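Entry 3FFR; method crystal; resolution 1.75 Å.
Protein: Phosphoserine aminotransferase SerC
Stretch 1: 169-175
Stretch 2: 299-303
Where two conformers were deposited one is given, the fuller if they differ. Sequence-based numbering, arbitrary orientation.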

ATOM      1  N   VAL A 169     -12.649   1.533  11.031  1.00 26.48           N
ATOM      2  CA  VAL A 169     -11.786   2.353  10.219  1.00 26.56           C
ATOM      3  C   VAL A 169     -11.837   3.817  10.607  1.00 28.11           C
ATOM      4  O   VAL A 169     -10.810   4.464  10.763  1.00 26.70           O
ATOM      5  N   SER A 170     -13.040   4.315  10.842  1.00 26.45           N
ATOM      6  CA  SER A 170     -13.211   5.747  11.141  1.00 26.93           C
ATOM      7  C   SER A 170     -13.511   6.016  12.600  1.00 26.02           C
ATOM      8  O   SER A 170     -14.026   7.088  12.971  1.00 27.83           O
ATOM      9  N   SER A 171     -13.173   5.056  13.457  1.00 26.94           N
ATOM     10  CA  SER A 171     -13.417   5.234  14.899  1.00 26.28           C
ATOM     11  C   SER A 171     -12.314   4.778  15.859  1.00 26.33           C
ATOM     12  O   SER A 171     -12.097   5.420  16.881  1.00 27.23           O
ATOM     13  N   LEU A 172     -11.667   3.637  15.602  1.00 25.45           N
ATOM     14  CA  LEU A 172     -10.609   3.148  16.500  0.50 26.46           C
ATOM     15  C   LEU A 172      -9.587   4.284  16.636  1.00 27.78           C
ATOM     16  O   LEU A 172      -9.198   4.883  15.633  1.00 29.30           O
ATOM     17  N   PRO A 173      -9.085   4.547  17.866  1.00 27.37           N
ATOM     18  CA  PRO A 173      -9.275   3.833  19.118  1.00 27.77           C
ATOM     19  C   PRO A 173     -10.389   4.233  20.074  1.00 26.63           C
ATOM     20  O   PRO A 173     -10.288   3.955  21.269  1.00 28.62           O
ATOM     21  N   TYR A 174     -11.446   4.863  19.568  1.00 27.16           N
ATOM     22  CA  TYR A 174     -12.592   5.263  20.412  1.00 27.07           C
ATOM     23  C   TYR A 174     -13.355   4.060  21.034  1.00 27.22           C
ATOM     24  O   TYR A 174     -13.474   3.953  22.261  1.00 29.19           O
ATOM     25  N   PRO A 175     -13.932   3.176  20.203  1.00 26.57           N
ATOM     26  CA  PRO A 175     -14.567   2.017  20.842  1.00 27.68           C
ATOM     27  C   PRO A 175     -13.613   1.169  21.637  1.00 28.20           C
ATOM     28  O   PRO A 175     -12.463   0.983  21.254  1.00 28.23           O
ATOM     29  N   SER A 299     -22.462   8.943  15.764  1.00 28.27           N
ATOM     30  CA  SER A 299     -21.012   8.777  15.879  1.00 26.78           C
ATOM     31  C   SER A 299     -20.342   9.837  16.713  1.00 29.59           C
ATOM     32  O   SER A 299     -20.676  11.019  16.602  1.00 30.13           O
HETATM   33  N   MSE A 300     -19.426   9.414  17.569  1.00 27.53           N
HETATM   34  CA  MSE A 300     -18.612  10.356  18.359  1.00 29.13           C
HETATM   35  C   MSE A 300     -17.386  10.895  17.580  1.00 29.23           C
HETATM   36  O   MSE A 300     -16.792  11.919  17.953  1.00 27.99           O
ATOM     37  N   THR A 301     -17.004  10.210  16.485  1.00 28.00           N
ATOM     38  CA  THR A 301     -15.787  10.523  15.704  1.00 27.43           C
ATOM     39  C   THR A 301     -15.991  11.190  14.357  1.00 25.65           C
ATOM     40  O   THR A 301     -15.128  11.931  13.859  1.00 27.51           O
ATOM     41  N   THR A 302     -17.139  10.911  13.757  1.00 27.63           N
ATOM     42  CA  THR A 302     -17.511  11.554  12.497  1.00 25.46           C
ATOM     43  C   THR A 302     -18.960  12.018  12.646  1.00 27.67           C
ATOM     44  O   THR A 302     -19.904  11.255  12.430  1.00 28.24           O
ATOM     45  N   ILE A 303     -19.100  13.286  13.034  1.00 26.64           N
ATOM     46  CA  ILE A 303     -20.417  13.879  13.350  1.00 28.80           C
ATOM     47  C   ILE A 303     -21.078  14.444  12.108  1.00 26.51           C
ATOM     48  O   ILE A 303     -20.576  15.367  11.474  1.00 29.65           O
TER

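The two stretches meet through a small, mostly side-chain contact that buries 250 Å² in total, with S171 and T301 nearest in the backbone at 5.9 Å between CA atoms. From stretch 2, M300, T301 and T302 direct their CA-to-CB bonds toward stretch 1; from stretch 1 only Y174 does so in return, S170 and S171 pointing sideways.

T301 supplies the polar link. With chi1 at 56° (p), its OG1 lies 2.8 Å from S170 O and donates a hydrogen bond to that carbonyl. T301 OG1 also sits 3.7 Å from S171 CA, while T301 CG2, the methyl branch, comes 3.9 Å from Y174 CB. One rotamer thus places the hydroxyl at the backbone of S170 and the methyl beside the tyrosine.

Y174 adopts chi1 -178° (t) and chi2 71°, which carries its ring alongside M300. M300 CB stands 4.2 Å from the ring centroid and 23° off the ring normal, so the CH-pi contact is over the face. The selenomethionine chain (m, m, t) continues past the ring: its CG approaches Y174 CE2 at 3.7 Å and Y174 OH at 3.5 Å. The latter is no polar pairing, since CG is carbon; the tyrosine hydroxyl is hydrogen-bonded elsewhere in the structure.

T302, also p (64°), turns CG2 to S170, 4.0 Å from S170 O and 4.2 Å from S170 CB. S170 itself is p (59°), its OG satisfied elsewhere in the structure.

S299 makes no direct contact with stretch 1 but braces the turn. In its t rotamer (178°), OG accepts from T301 N at 3.1 Å and from T302 N at 3.0 Å, with N-H...acceptor angles of 145° and 166°. These bonds tie together the backbone from which both threonine side chains project.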

ATOM      1  CB  VAL A 169     -12.088   2.173   8.695  1.00 26.19           C
ATOM      2  CG1 VAL A 169     -11.376   3.239   7.841  1.00 28.38           C
ATOM      3  CG2 VAL A 169     -11.733   0.732   8.223  1.00 25.99           C
ATOM      4  CB  SER A 170     -14.250   6.380  10.219  1.00 28.95           C
ATOM      5  OG  SER A 170     -15.506   5.721  10.357  1.00 27.31           O
ATOM      6  CB  SER A 171     -14.733   4.571  15.292  1.00 26.61           C
ATOM      7  OG  SER A 171     -14.722   3.199  14.973  1.00 26.24           O
ATOM      8  CB  LEU A 172      -9.986   1.850  15.941  0.50 26.38           C
ATOM      9  CG  LEU A 172      -9.186   0.941  16.868  0.50 26.45           C
ATOM     10  CD1 LEU A 172     -10.084   0.353  17.948  0.50 27.32           C
ATOM     11  CD2 LEU A 172      -8.505  -0.188  16.073  0.50 22.05           C
ATOM     12  CB  PRO A 173      -7.926   4.068  19.803  1.00 28.90           C
ATOM     13  CG  PRO A 173      -7.546   5.489  19.399  1.00 27.89           C
ATOM     14  CD  PRO A 173      -8.092   5.637  17.995  1.00 29.12           C
ATOM     15  CB  TYR A 174     -13.526   6.227  19.705  1.00 27.95           C
ATOM     16  CG  TYR A 174     -14.617   6.618  20.650  1.00 27.47           C
ATOM     17  CD1 TYR A 174     -14.348   7.443  21.745  1.00 26.04           C
ATOM     18  CD2 TYR A 174     -15.912   6.118  20.493  1.00 31.27           C
ATOM     19  CE1 TYR A 174     -15.373   7.765  22.666  1.00 28.55           C
ATOM     20  CE2 TYR A 174     -16.921   6.431  21.390  1.00 33.02           C
ATOM     21  CZ  TYR A 174     -16.662   7.248  22.474  1.00 30.59           C
ATOM     22  OH  TYR A 174     -17.713   7.543  23.353  1.00 31.80           O
ATOM     23  CB  PRO A 175     -15.078   1.207  19.657  1.00 29.19           C
ATOM     24  CG  PRO A 175     -14.181   1.614  18.502  1.00 28.27           C
ATOM     25  CD  PRO A 175     -13.964   3.066  18.737  1.00 28.25           C
ATOM     26  CB  SER A 299     -20.359   8.804  14.486  1.00 27.89           C
ATOM     27  OG  SER A 299     -18.937   8.701  14.583  1.00 26.85           O
HETATM   28  CB  MSE A 300     -18.122   9.674  19.650  1.00 29.68           C
HETATM   29  CG  MSE A 300     -19.168   9.236  20.602  1.00 33.29           C
HETATM   30 SE   MSE A 300     -19.760  10.864  21.601  0.75 37.04          SE
HETATM   31  CE  MSE A 300     -20.866   9.945  22.922  1.00 39.69           C
ATOM     32  CB  THR A 301     -14.893   9.263  15.530  1.00 27.54           C
ATOM     33  OG1 THR A 301     -15.649   8.197  14.923  1.00 25.76           O
ATOM     34  CG2 THR A 301     -14.366   8.802  16.886  1.00 26.42           C
ATOM     35  CB  THR A 302     -17.360  10.622  11.299  1.00 29.67           C
ATOM     36  OG1 THR A 302     -18.271   9.529  11.422  1.00 26.79           O
ATOM     37  CG2 THR A 302     -15.908  10.071  11.174  1.00 26.80           C
ATOM     38  CB  ILE A 303     -20.271  14.946  14.470  1.00 29.22           C
ATOM     39  CG1 ILE A 303     -19.632  14.300  15.718  1.00 32.83           C
ATOM     40  CG2 ILE A 303     -21.609  15.615  14.817  1.00 29.13           C
ATOM     41  CD1 ILE A 303     -19.218  15.295  16.836  1.00 34.53           C
TER